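Local coordinates for protein F-112 (Sulfolobus virus-like particle ssv1, PDB 2VQC) that is essential for virus function and, as a winged-helix protein, probably binds DNA, at residues A17-K22 and A37-S42; E33-Q38 and P44-I49; R51-I56 and T73-I78. All blocks are in the same frame, centred on the assembly; numbering follows the deposited sequence.

Contact 1 of 3, residues A17-K22 and A37-S42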
ATOM      1  N   ALA A  17       5.366   4.834  -0.860  1.00 22.15           N
ATOM      2  CA  ALA A  17       4.940   3.482  -0.508  1.00 21.98           C
ATOM      3  C   ALA A  17       5.599   3.003   0.778  1.00 21.85           C
ATOM      4  O   ALA A  17       4.978   2.273   1.551  1.00 21.95           O
ATOM      5  CB  ALA A  17       5.234   2.519  -1.641  1.00 22.05           C
ATOM      6  N   GLU A  18       6.850   3.410   1.003  1.00 21.61           N
ATOM      7  CA  GLU A  18       7.554   3.108   2.257  1.00 21.47           C
ATOM      8  C   GLU A  18       6.818   3.722   3.444  1.00 21.04           C
ATOM      9  O   GLU A  18       6.743   3.119   4.512  1.00 20.81           O
ATOM     10  CB  GLU A  18       9.008   3.608   2.222  1.00 21.31           C
ATOM     11  CG  GLU A  18       9.930   2.781   1.325  1.00 21.98           C
ATOM     12  CD  GLU A  18      11.355   3.327   1.260  1.00 22.46           C
ATOM     13  OE1 GLU A  18      11.529   4.550   1.054  1.00 24.72           O
ATOM     14  OE2 GLU A  18      12.310   2.530   1.398  1.00 24.00           O
ATOM     15  N   ILE A  19       6.270   4.920   3.252  1.00 20.76           N
ATOM     16  CA  ILE A  19       5.473   5.567   4.299  1.00 20.53           C
ATOM     17  C   ILE A  19       4.240   4.710   4.585  1.00 20.25           C
ATOM     18  O   ILE A  19       3.928   4.429   5.744  1.00 20.17           O
ATOM     19  CB  ILE A  19       5.062   7.009   3.921  1.00 20.39           C
ATOM     20  CG1 ILE A  19       6.308   7.883   3.732  1.00 20.19           C
ATOM     21  CG2 ILE A  19       4.159   7.628   4.994  1.00 20.60           C
ATOM     22  CD1 ILE A  19       6.014   9.269   3.208  1.00 20.24           C
HETATM   23  N   MSE A  20       3.566   4.271   3.526  1.00 20.09           N
HETATM   24  CA  MSE A  20       2.373   3.445   3.678  1.00 20.22           C
HETATM   25  C   MSE A  20       2.691   2.092   4.315  1.00 20.12           C
HETATM   26  O   MSE A  20       1.876   1.560   5.056  1.00 20.07           O
HETATM   27  CB  MSE A  20       1.684   3.219   2.331  1.00 20.30           C
HETATM   28  CG  MSE A  20       1.142   4.472   1.646  1.00 21.10           C
HETATM   29 SE   MSE A  20      -0.019   5.625   2.743  1.00 21.23          SE
HETATM   30  CE  MSE A  20       1.380   6.504   3.679  1.00 24.23           C
ATOM     31  N   TYR A  21       3.869   1.545   4.030  1.00 20.04           N
ATOM     32  CA  TYR A  21       4.236   0.221   4.529  1.00 19.96           C
ATOM     33  C   TYR A  21       4.316   0.197   6.056  1.00 19.99           C
ATOM     34  O   TYR A  21       3.863  -0.760   6.691  1.00 20.04           O
ATOM     35  CB  TYR A  21       5.563  -0.242   3.928  1.00 19.71           C
ATOM     36  CG  TYR A  21       5.877  -1.697   4.196  1.00 19.63           C
ATOM     37  CD1 TYR A  21       5.148  -2.706   3.572  1.00 19.54           C
ATOM     38  CD2 TYR A  21       6.901  -2.067   5.064  1.00 19.17           C
ATOM     39  CE1 TYR A  21       5.418  -4.040   3.800  1.00 19.08           C
ATOM     40  CE2 TYR A  21       7.187  -3.407   5.299  1.00 19.31           C
ATOM     41  CZ  TYR A  21       6.437  -4.390   4.659  1.00 19.26           C
ATOM     42  OH  TYR A  21       6.692  -5.722   4.869  1.00 19.04           O
ATOM     43  N   LYS A  22       4.881   1.243   6.650  1.00 19.78           N
ATOM     44  CA  LYS A  22       4.912   1.315   8.106  1.00 20.14           C
ATOM     45  C   LYS A  22       3.564   1.711   8.715  1.00 19.89           C
ATOM     46  O   LYS A  22       3.283   1.366   9.861  1.00 19.96           O
ATOM     47  CB  LYS A  22       6.062   2.186   8.617  1.00 20.11           C
ATOM     48  CG  LYS A  22       6.015   3.630   8.273  1.00 20.64           C
ATOM     49  CD  LYS A  22       7.254   4.291   8.851  1.00 21.18           C
ATOM     50  CE  LYS A  22       7.306   5.751   8.490  1.00 22.40           C
ATOM     51  NZ  LYS A  22       8.496   6.447   9.073  1.00 22.20           N
ATOM     52  N   ALA A  37      -6.530   8.957   1.524  1.00 18.33           N
ATOM     53  CA  ALA A  37      -6.825   9.734   2.730  1.00 18.51           C
ATOM     54  C   ALA A  37      -5.547  10.255   3.371  1.00 18.86           C
ATOM     55  O   ALA A  37      -5.483  11.402   3.807  1.00 18.63           O
ATOM     56  CB  ALA A  37      -7.621   8.901   3.735  1.00 18.43           C
ATOM     57  N   GLN A  38      -4.531   9.406   3.428  1.00 19.29           N
ATOM     58  CA  GLN A  38      -3.253   9.792   4.022  1.00 19.52           C
ATOM     59  C   GLN A  38      -2.603  10.977   3.299  1.00 19.41           C
ATOM     60  O   GLN A  38      -2.176  11.938   3.939  1.00 19.15           O
ATOM     61  CB  GLN A  38      -2.295   8.596   4.032  1.00 19.63           C
ATOM     62  CG  GLN A  38      -0.904   8.892   4.588  1.00 19.81           C
ATOM     63  CD  GLN A  38      -0.916   9.346   6.024  1.00 20.40           C
ATOM     64  OE1 GLN A  38      -1.732   8.883   6.818  1.00 21.25           O
ATOM     65  NE2 GLN A  38       0.010  10.239   6.378  1.00 21.57           N
ATOM     66  N   PHE A  39      -2.546  10.904   1.972  1.00 19.55           N
ATOM     67  CA  PHE A  39      -1.792  11.874   1.174  1.00 19.76           C
ATOM     68  C   PHE A  39      -2.622  13.006   0.553  1.00 20.02           C
ATOM     69  O   PHE A  39      -2.069  14.062   0.221  1.00 19.78           O
ATOM     70  CB  PHE A  39      -1.010  11.142   0.080  1.00 19.63           C
ATOM     71  CG  PHE A  39       0.097  10.256   0.605  1.00 19.30           C
ATOM     72  CD1 PHE A  39       1.047  10.749   1.493  1.00 18.99           C
ATOM     73  CD2 PHE A  39       0.203   8.929   0.189  1.00 19.47           C
ATOM     74  CE1 PHE A  39       2.080   9.936   1.963  1.00 19.32           C
ATOM     75  CE2 PHE A  39       1.235   8.115   0.655  1.00 19.22           C
ATOM     76  CZ  PHE A  39       2.169   8.621   1.544  1.00 19.13           C
ATOM     77  N   GLU A  40      -3.934  12.792   0.420  1.00 20.48           N
ATOM     78  CA  GLU A  40      -4.860  13.759  -0.199  1.00 20.91           C
ATOM     79  C   GLU A  40      -4.475  14.070  -1.654  1.00 20.96           C
ATOM     80  O   GLU A  40      -4.320  15.233  -2.056  1.00 20.57           O
ATOM     81  CB  GLU A  40      -4.985  15.037   0.634  1.00 20.94           C
ATOM     82  CG  GLU A  40      -5.576  14.790   2.005  1.00 22.32           C
ATOM     83  CD  GLU A  40      -5.856  16.065   2.781  1.00 22.66           C
ATOM     84  OE1 GLU A  40      -5.862  17.162   2.178  1.00 25.48           O
ATOM     85  OE2 GLU A  40      -6.085  15.964   4.007  1.00 26.10           O
ATOM     86  N   ILE A  41      -4.374  12.993  -2.427  1.00 20.90           N
ATOM     87  CA  ILE A  41      -3.916  13.015  -3.805  1.00 21.05           C
ATOM     88  C   ILE A  41      -4.988  12.425  -4.722  1.00 20.92           C
ATOM     89  O   ILE A  41      -6.039  11.979  -4.259  1.00 20.93           O
ATOM     90  CB  ILE A  41      -2.603  12.199  -3.957  1.00 21.07           C
ATOM     91  CG1 ILE A  41      -2.765  10.797  -3.343  1.00 21.06           C
ATOM     92  CG2 ILE A  41      -1.447  12.948  -3.311  1.00 21.26           C
ATOM     93  CD1 ILE A  41      -1.663   9.832  -3.701  1.00 21.38           C
ATOM     94  N   SER A  42      -4.712  12.430  -6.022  1.00 20.90           N
ATOM     95  CA  SER A  42      -5.630  11.879  -7.015  1.00 21.11           C
ATOM     96  C   SER A  42      -5.607  10.340  -7.040  1.00 21.26           C
ATOM     97  O   SER A  42      -4.699   9.706  -6.502  1.00 21.24           O
ATOM     98  CB  SER A  42      -5.275  12.420  -8.397  1.00 20.96           C
ATOM     99  OG  SER A  42      -4.065  11.840  -8.851  1.00 21.02           O
TER
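Within the helical half of a winged-helix domain, Phe-39, near the C-terminal end of helix 32-39, lays its ring against Met-20 and Ile-19 of helix 13-27. Met-20, a selenomethionine, makes a Met-aromatic contact. Its SE stands 4.3 Å from the centroid of the Phe-39 ring and 45° off the normal, an oblique approach that is neither over the face nor at the edge. Bends at chi2 and chi3 fold the Met-20 chain back on itself, and its SE comes 3.5 Å from CE2 of Phe-39. In the three-helix plan of the fold, this joins the first helix to the second helix close to the latter's C-terminal end; Glu-40, the residue after Phe-39, has positive phi. CB of Ile-19 lies at the ring's edge, near its plane, 4.1 Å from Phe-39 CZ, and its CG2 is equally near that carbon. Gln-38 is a second neighbour of the selenium: its CG lies 3.9 Å from Met-20 SE, and the same carbon sits 4.0 Å above the plane of the Phe-39 ring, over its centre and on the selenium's side. Along helix 13-27, Met-16 also touches Phe-39, while Ile-23 touches Gln-38.

Contact 2 of 3, residues E33-Q38 and P44-I49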
ATOM      1  N   GLU A  33      -8.079   3.484  -0.671  1.00 17.92           N
ATOM      2  CA  GLU A  33      -8.707   4.590   0.070  1.00 18.00           C
ATOM      3  C   GLU A  33      -7.839   5.139   1.195  1.00 17.86           C
ATOM      4  O   GLU A  33      -7.883   6.340   1.480  1.00 17.75           O
ATOM      5  CB  GLU A  33     -10.066   4.176   0.654  1.00 18.05           C
ATOM      6  CG  GLU A  33     -11.154   3.907  -0.391  1.00 18.20           C
ATOM      7  CD  GLU A  33     -11.184   2.467  -0.876  1.00 17.79           C
ATOM      8  OE1 GLU A  33     -10.158   1.763  -0.776  1.00 18.72           O
ATOM      9  OE2 GLU A  33     -12.242   2.040  -1.366  1.00 17.76           O
ATOM     10  N   ASP A  34      -7.070   4.262   1.843  1.00 17.93           N
ATOM     11  CA  ASP A  34      -6.137   4.677   2.904  1.00 18.01           C
ATOM     12  C   ASP A  34      -4.977   5.527   2.365  1.00 17.93           C
ATOM     13  O   ASP A  34      -4.504   6.443   3.037  1.00 18.05           O
ATOM     14  CB  ASP A  34      -5.578   3.455   3.641  1.00 18.03           C
ATOM     15  CG  ASP A  34      -6.647   2.701   4.415  1.00 18.59           C
ATOM     16  OD1 ASP A  34      -7.331   3.333   5.245  1.00 19.35           O
ATOM     17  OD2 ASP A  34      -6.799   1.478   4.202  1.00 18.99           O
ATOM     18  N   ILE A  35      -4.525   5.214   1.155  1.00 17.81           N
ATOM     19  CA  ILE A  35      -3.476   5.989   0.495  1.00 17.82           C
ATOM     20  C   ILE A  35      -4.018   7.364   0.098  1.00 17.76           C
ATOM     21  O   ILE A  35      -3.347   8.383   0.271  1.00 17.65           O
ATOM     22  CB  ILE A  35      -2.939   5.248  -0.754  1.00 17.74           C
ATOM     23  CG1 ILE A  35      -2.325   3.894  -0.350  1.00 17.71           C
ATOM     24  CG2 ILE A  35      -1.926   6.114  -1.500  1.00 17.77           C
ATOM     25  CD1 ILE A  35      -1.889   3.021  -1.525  1.00 17.81           C
ATOM     26  N   LEU A  36      -5.238   7.375  -0.437  1.00 17.92           N
ATOM     27  CA  LEU A  36      -5.923   8.611  -0.816  1.00 18.09           C
ATOM     28  C   LEU A  36      -6.157   9.534   0.383  1.00 18.08           C
ATOM     29  O   LEU A  36      -5.996  10.745   0.267  1.00 17.78           O
ATOM     30  CB  LEU A  36      -7.258   8.296  -1.504  1.00 18.11           C
ATOM     31  CG  LEU A  36      -7.144   7.761  -2.937  1.00 18.66           C
ATOM     32  CD1 LEU A  36      -8.401   7.008  -3.352  1.00 18.99           C
ATOM     33  CD2 LEU A  36      -6.866   8.893  -3.908  1.00 18.40           C
ATOM     34  N   ALA A  37      -6.530   8.957   1.524  1.00 18.33           N
ATOM     35  CA  ALA A  37      -6.825   9.734   2.730  1.00 18.51           C
ATOM     36  C   ALA A  37      -5.547  10.255   3.371  1.00 18.86           C
ATOM     37  O   ALA A  37      -5.483  11.402   3.807  1.00 18.63           O
ATOM     38  CB  ALA A  37      -7.621   8.901   3.735  1.00 18.43           C
ATOM     39  N   GLN A  38      -4.531   9.406   3.428  1.00 19.29           N
ATOM     40  CA  GLN A  38      -3.253   9.792   4.022  1.00 19.52           C
ATOM     41  C   GLN A  38      -2.603  10.977   3.299  1.00 19.41           C
ATOM     42  O   GLN A  38      -2.176  11.938   3.939  1.00 19.15           O
ATOM     43  CB  GLN A  38      -2.295   8.596   4.032  1.00 19.63           C
ATOM     44  CG  GLN A  38      -0.904   8.892   4.588  1.00 19.81           C
ATOM     45  CD  GLN A  38      -0.916   9.346   6.024  1.00 20.40           C
ATOM     46  OE1 GLN A  38      -1.732   8.883   6.818  1.00 21.25           O
ATOM     47  NE2 GLN A  38       0.010  10.239   6.378  1.00 21.57           N
ATOM     48  N   PRO A  44      -5.263   8.332  -9.828  1.00 21.53           N
ATOM     49  CA  PRO A  44      -4.112   7.848 -10.600  1.00 21.55           C
ATOM     50  C   PRO A  44      -2.791   7.858  -9.810  1.00 21.55           C
ATOM     51  O   PRO A  44      -2.021   6.901  -9.898  1.00 21.48           O
ATOM     52  CB  PRO A  44      -4.050   8.821 -11.783  1.00 21.54           C
ATOM     53  CG  PRO A  44      -5.435   9.331 -11.924  1.00 21.57           C
ATOM     54  CD  PRO A  44      -5.950   9.439 -10.520  1.00 21.49           C
ATOM     55  N   SER A  45      -2.546   8.925  -9.046  1.00 21.76           N
ATOM     56  CA  SER A  45      -1.343   9.026  -8.204  1.00 21.98           C
ATOM     57  C   SER A  45      -1.313   7.943  -7.133  1.00 21.96           C
ATOM     58  O   SER A  45      -0.272   7.348  -6.874  1.00 21.89           O
ATOM     59  CB  SER A  45      -1.261  10.393  -7.521  1.00 21.88           C
ATOM     60  OG  SER A  45      -1.102  11.428  -8.469  1.00 22.62           O
ATOM     61  N   ALA A  46      -2.459   7.713  -6.504  1.00 22.25           N
ATOM     62  CA  ALA A  46      -2.589   6.696  -5.468  1.00 22.49           C
ATOM     63  C   ALA A  46      -2.324   5.295  -6.021  1.00 22.72           C
ATOM     64  O   ALA A  46      -1.729   4.465  -5.329  1.00 23.18           O
ATOM     65  CB  ALA A  46      -3.969   6.765  -4.839  1.00 22.44           C
ATOM     66  N   TYR A  47      -2.767   5.034  -7.253  1.00 22.81           N
ATOM     67  CA  TYR A  47      -2.500   3.749  -7.919  1.00 22.87           C
ATOM     68  C   TYR A  47      -1.008   3.523  -8.181  1.00 22.87           C
ATOM     69  O   TYR A  47      -0.536   2.391  -8.101  1.00 22.79           O
ATOM     70  CB  TYR A  47      -3.279   3.614  -9.242  1.00 22.99           C
ATOM     71  CG  TYR A  47      -4.668   3.016  -9.096  1.00 23.15           C
ATOM     72  CD1 TYR A  47      -4.847   1.725  -8.601  1.00 23.35           C
ATOM     73  CD2 TYR A  47      -5.804   3.735  -9.474  1.00 23.43           C
ATOM     74  CE1 TYR A  47      -6.121   1.174  -8.471  1.00 23.06           C
ATOM     75  CE2 TYR A  47      -7.076   3.193  -9.347  1.00 22.88           C
ATOM     76  CZ  TYR A  47      -7.231   1.916  -8.845  1.00 23.05           C
ATOM     77  OH  TYR A  47      -8.502   1.386  -8.724  1.00 23.21           O
ATOM     78  N   ASN A  48      -0.274   4.588  -8.500  1.00 23.01           N
ATOM     79  CA  ASN A  48       1.182   4.483  -8.681  1.00 23.02           C
ATOM     80  C   ASN A  48       1.854   4.074  -7.378  1.00 22.89           C
ATOM     81  O   ASN A  48       2.772   3.257  -7.375  1.00 22.73           O
ATOM     82  CB  ASN A  48       1.790   5.802  -9.176  1.00 22.90           C
ATOM     83  CG  ASN A  48       1.364   6.159 -10.586  1.00 23.36           C
ATOM     84  OD1 ASN A  48       1.156   5.289 -11.431  1.00 23.24           O
ATOM     85  ND2 ASN A  48       1.246   7.457 -10.854  1.00 24.16           N
ATOM     86  N   ILE A  49       1.384   4.648  -6.275  1.00 23.10           N
ATOM     87  CA  ILE A  49       1.909   4.324  -4.947  1.00 23.14           C
ATOM     88  C   ILE A  49       1.530   2.894  -4.569  1.00 23.23           C
ATOM     89  O   ILE A  49       2.368   2.141  -4.070  1.00 23.50           O
ATOM     90  CB  ILE A  49       1.409   5.322  -3.870  1.00 23.09           C
ATOM     91  CG1 ILE A  49       1.967   6.724  -4.144  1.00 23.15           C
ATOM     92  CG2 ILE A  49       1.813   4.858  -2.468  1.00 23.15           C
ATOM     93  CD1 ILE A  49       1.321   7.837  -3.319  1.00 22.92           C
TER
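Ile-35 and Ile-49 share one branch geometry: with chi1 at -61° and -65°, each holds CG2 trans to its own backbone nitrogen and CG1 beside it. The result is that two CG2 methyls meet across the helix pair, 4.1 Å apart, as the two side chains run antiparallel alongside one another. The CG2 of Ile-35 does most of the work on its helix. Besides touching the CG2 of Ile-49, it lies 4.1 Å from the CD1 of that residue and 4.0 Å from the CB of Ala-46, one turn earlier in the partner helix. It therefore occupies the notch between two residues three apart in sequence. Leu-36 reaches Ala-46 from another side. Its CA-CB bond runs across the interface rather than into it, but the chain turns so that CD2 ends 3.7 Å from Ala-46 CB, with CG almost as near at 3.8 Å. The single methyl of Ala-46 is thus flanked by an isoleucine branch and a leucine branch, and its small size is consistent with the close backbones, the CA atoms of Leu-36 and Ala-46 being 6.0 Å apart. The contact is wholly apolar, and Ile-35, Ala-46 and Ile-49 are all buried. The two segments, with axes 9.3 Å apart at closest approach and N-to-C directions 116° apart, form the helix-turn-helix of the winged-helix fold, whose second helix, 43-59, is by family analogy probably the one that recognises DNA. Leu-32, at the start of helix 32-39, and Ile-41, in the turn, also pack on Ala-46. At the N-terminal end of helix 32-39, a salt bridge from Glu-33 OE2 to Lys-72 NZ ties the motif to the residue leading into strand 73-77.

Contact 3 of 3, residues R51-I56 and T73-I78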
ATOM      1  N   ARG A  51       1.008   0.439  -6.551  1.00 23.97           N
ATOM      2  CA  ARG A  51       1.859  -0.448  -7.336  1.00 24.20           C
ATOM      3  C   ARG A  51       3.241  -0.622  -6.689  1.00 24.09           C
ATOM      4  O   ARG A  51       3.772  -1.734  -6.645  1.00 23.69           O
ATOM      5  CB  ARG A  51       1.987   0.069  -8.767  1.00 24.18           C
ATOM      6  CG  ARG A  51       2.623  -0.921  -9.702  1.00 24.75           C
ATOM      7  CD  ARG A  51       2.281  -0.627 -11.150  1.00 25.14           C
ATOM      8  NE  ARG A  51       2.861   0.630 -11.631  1.00 26.08           N
ATOM      9  CZ  ARG A  51       2.175   1.704 -12.035  1.00 26.51           C
ATOM     10  NH1 ARG A  51       0.842   1.733 -12.024  1.00 26.62           N
ATOM     11  NH2 ARG A  51       2.840   2.775 -12.463  1.00 26.25           N
ATOM     12  N   ALA A  52       3.809   0.471  -6.175  1.00 24.11           N
ATOM     13  CA  ALA A  52       5.105   0.411  -5.485  1.00 24.11           C
ATOM     14  C   ALA A  52       4.984  -0.287  -4.122  1.00 24.14           C
ATOM     15  O   ALA A  52       5.897  -1.000  -3.698  1.00 24.46           O
ATOM     16  CB  ALA A  52       5.698   1.804  -5.330  1.00 23.95           C
ATOM     17  N   LEU A  53       3.856  -0.086  -3.444  1.00 24.12           N
ATOM     18  CA  LEU A  53       3.581  -0.761  -2.170  1.00 24.13           C
ATOM     19  C   LEU A  53       3.509  -2.275  -2.358  1.00 24.11           C
ATOM     20  O   LEU A  53       4.025  -3.030  -1.536  1.00 24.02           O
ATOM     21  CB  LEU A  53       2.270  -0.245  -1.566  1.00 24.15           C
ATOM     22  CG  LEU A  53       1.838  -0.777  -0.194  1.00 24.01           C
ATOM     23  CD1 LEU A  53       2.948  -0.672   0.860  1.00 23.75           C
ATOM     24  CD2 LEU A  53       0.603  -0.022   0.263  1.00 23.85           C
ATOM     25  N   LYS A  54       2.873  -2.707  -3.443  1.00 24.06           N
ATOM     26  CA  LYS A  54       2.812  -4.123  -3.799  1.00 24.24           C
ATOM     27  C   LYS A  54       4.216  -4.710  -3.994  1.00 24.28           C
ATOM     28  O   LYS A  54       4.490  -5.835  -3.561  1.00 24.19           O
ATOM     29  CB  LYS A  54       1.958  -4.305  -5.062  1.00 24.26           C
ATOM     30  CG  LYS A  54       1.704  -5.747  -5.484  1.00 24.32           C
ATOM     31  CD  LYS A  54       0.869  -5.793  -6.757  1.00 24.69           C
ATOM     32  CE  LYS A  54       0.867  -7.179  -7.394  1.00 25.18           C
ATOM     33  NZ  LYS A  54       0.124  -8.183  -6.580  1.00 26.11           N
ATOM     34  N   ALA A  55       5.103  -3.945  -4.632  1.00 24.41           N
ATOM     35  CA  ALA A  55       6.488  -4.380  -4.837  1.00 24.65           C
ATOM     36  C   ALA A  55       7.230  -4.538  -3.503  1.00 24.81           C
ATOM     37  O   ALA A  55       7.956  -5.512  -3.317  1.00 24.75           O
ATOM     38  CB  ALA A  55       7.232  -3.420  -5.760  1.00 24.59           C
ATOM     39  N   ILE A  56       7.024  -3.600  -2.577  1.00 24.99           N
ATOM     40  CA  ILE A  56       7.633  -3.682  -1.237  1.00 25.06           C
ATOM     41  C   ILE A  56       7.121  -4.901  -0.460  1.00 25.16           C
ATOM     42  O   ILE A  56       7.906  -5.604   0.177  1.00 24.97           O
ATOM     43  CB  ILE A  56       7.380  -2.400  -0.398  1.00 24.88           C
ATOM     44  CG1 ILE A  56       8.106  -1.203  -1.018  1.00 24.74           C
ATOM     45  CG2 ILE A  56       7.851  -2.598   1.051  1.00 25.01           C
ATOM     46  CD1 ILE A  56       7.693   0.143  -0.440  1.00 24.93           C
ATOM     47  N   THR A  73      -7.944  -4.759  -4.145  1.00 33.42           N
ATOM     48  CA  THR A  73      -6.642  -5.099  -3.573  1.00 33.68           C
ATOM     49  C   THR A  73      -6.562  -4.620  -2.125  1.00 33.82           C
ATOM     50  O   THR A  73      -6.851  -3.456  -1.827  1.00 33.71           O
ATOM     51  CB  THR A  73      -5.486  -4.452  -4.369  1.00 33.66           C
ATOM     52  OG1 THR A  73      -5.568  -4.842  -5.747  1.00 33.95           O
ATOM     53  CG2 THR A  73      -4.128  -4.863  -3.800  1.00 33.56           C
ATOM     54  N   THR A  74      -6.171  -5.526  -1.235  1.00 34.23           N
ATOM     55  CA  THR A  74      -6.055  -5.222   0.185  1.00 34.56           C
ATOM     56  C   THR A  74      -4.735  -5.766   0.714  1.00 34.90           C
ATOM     57  O   THR A  74      -4.439  -6.948   0.557  1.00 35.30           O
ATOM     58  CB  THR A  74      -7.216  -5.845   0.994  1.00 34.58           C
ATOM     59  OG1 THR A  74      -8.471  -5.519   0.377  1.00 34.51           O
ATOM     60  CG2 THR A  74      -7.211  -5.341   2.437  1.00 34.52           C
ATOM     61  N   PHE A  75      -3.948  -4.899   1.338  1.00 35.34           N
ATOM     62  CA  PHE A  75      -2.693  -5.293   1.957  1.00 35.36           C
ATOM     63  C   PHE A  75      -2.969  -5.662   3.405  1.00 35.91           C
ATOM     64  O   PHE A  75      -3.673  -4.941   4.108  1.00 35.77           O
ATOM     65  CB  PHE A  75      -1.681  -4.151   1.871  1.00 35.41           C
ATOM     66  CG  PHE A  75      -1.406  -3.708   0.466  1.00 35.33           C
ATOM     67  CD1 PHE A  75      -0.400  -4.303  -0.275  1.00 35.19           C
ATOM     68  CD2 PHE A  75      -2.184  -2.722  -0.132  1.00 35.58           C
ATOM     69  CE1 PHE A  75      -0.154  -3.906  -1.588  1.00 35.34           C
ATOM     70  CE2 PHE A  75      -1.946  -2.321  -1.443  1.00 35.54           C
ATOM     71  CZ  PHE A  75      -0.927  -2.917  -2.171  1.00 35.35           C
ATOM     72  N   LYS A  76      -2.427  -6.794   3.840  1.00 36.68           N
ATOM     73  CA  LYS A  76      -2.613  -7.264   5.205  1.00 37.22           C
ATOM     74  C   LYS A  76      -1.271  -7.534   5.872  1.00 37.71           C
ATOM     75  O   LYS A  76      -0.399  -8.184   5.294  1.00 37.91           O
ATOM     76  CB  LYS A  76      -3.471  -8.529   5.223  1.00 37.23           C
ATOM     77  CG  LYS A  76      -3.761  -9.050   6.625  1.00 37.22           C
ATOM     78  CD  LYS A  76      -4.901 -10.051   6.631  1.00 37.38           C
ATOM     79  CE  LYS A  76      -5.305 -10.417   8.050  1.00 37.57           C
ATOM     80  NZ  LYS A  76      -6.572 -11.209   8.083  1.00 37.65           N
ATOM     81  N   TRP A  77      -1.119  -7.023   7.089  1.00 38.33           N
ATOM     82  CA  TRP A  77       0.047  -7.299   7.913  1.00 38.98           C
ATOM     83  C   TRP A  77      -0.123  -8.676   8.571  1.00 39.20           C
ATOM     84  O   TRP A  77      -1.096  -8.905   9.285  1.00 39.09           O
ATOM     85  CB  TRP A  77       0.205  -6.212   8.979  1.00 38.79           C
ATOM     86  CG  TRP A  77       1.523  -6.252   9.665  1.00 38.83           C
ATOM     87  CD1 TRP A  77       1.784  -6.735  10.911  1.00 38.56           C
ATOM     88  CD2 TRP A  77       2.775  -5.808   9.131  1.00 38.83           C
ATOM     89  NE1 TRP A  77       3.122  -6.612  11.193  1.00 38.70           N
ATOM     90  CE2 TRP A  77       3.754  -6.045  10.117  1.00 39.02           C
ATOM     91  CE3 TRP A  77       3.164  -5.232   7.916  1.00 38.88           C
ATOM     92  CZ2 TRP A  77       5.101  -5.721   9.927  1.00 38.98           C
ATOM     93  CZ3 TRP A  77       4.502  -4.907   7.728  1.00 38.71           C
ATOM     94  CH2 TRP A  77       5.452  -5.154   8.727  1.00 38.87           C
ATOM     95  N   ILE A  78       0.819  -9.586   8.321  1.00 39.73           N
ATOM     96  CA  ILE A  78       0.703 -10.969   8.794  1.00 40.23           C
ATOM     97  C   ILE A  78       1.894 -11.436   9.631  1.00 40.80           C
ATOM     98  O   ILE A  78       2.002 -12.622   9.937  1.00 40.96           O
ATOM     99  CB  ILE A  78       0.498 -11.949   7.608  1.00 40.21           C
ATOM    100  CG1 ILE A  78       1.644 -11.832   6.596  1.00 39.99           C
ATOM    101  CG2 ILE A  78      -0.842 -11.684   6.930  1.00 39.84           C
ATOM    102  CD1 ILE A  78       1.765 -13.024   5.681  1.00 40.02           C
TER
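Leu-53 lies over one face of the Phe-75 ring while the backbone of Lys-54 borders its edge, so two consecutive residues of helix 43-59 meet the ring differently. The face contact is a CH-pi interaction: Leu-53 CD2 stands 3.9 Å from the ring centroid and 14° off the normal, displaced somewhat toward the rim where CE2 lies. Leu-53 CG follows along the ring, 4.0 Å from Phe-75 CZ. At the edge, close to the ring plane, CA of Lys-54 is 3.7 Å from Phe-75 CE1, and its CB is 4.1 Å from the same carbon. Beyond CB the lysine chain runs off, extended as far as CE, so that its aliphatic base packs here while its amino group is led away. A chi2 of -89° sets the ring of Phe-75 about perpendicular to the plane of CA, CB and CG, presenting a face to Leu-53; the CA-CB bond points at the helix and carries the ring into the buried layer between helix and sheet. Gln-50 and Cys-57 of the same helix also touch Phe-75, and Cys-57 is disulfide-bonded to Cys-64 of strand 64-68. Strand 73-77 runs between strands 29-30 and 64-68, antiparallel to both.

Overall arrangement
The three contacts trace the winged-helix core from its helices to its sheet. Contacts 1 and 2 have centres about 6 Å apart and share helix 32-39, which meets helix 13-27 in the first and helix 43-59 in the second. Ile-41, in the intervening turn, joins them directly, its CD1 lying 3.6 Å from Ile-49 CD1. Contact 3 is centred about 12 Å from each of the others. It continues contact 2 along helix 43-59, whose later turns face strand 73-77, and it meets contact 1 where Ala-17 CB lies 3.6 Å from Ile-56 CD1. Helix 43-59, probably the recognition helix, is thereby packed against both earlier helices and strand 73-77 of the wing hairpin.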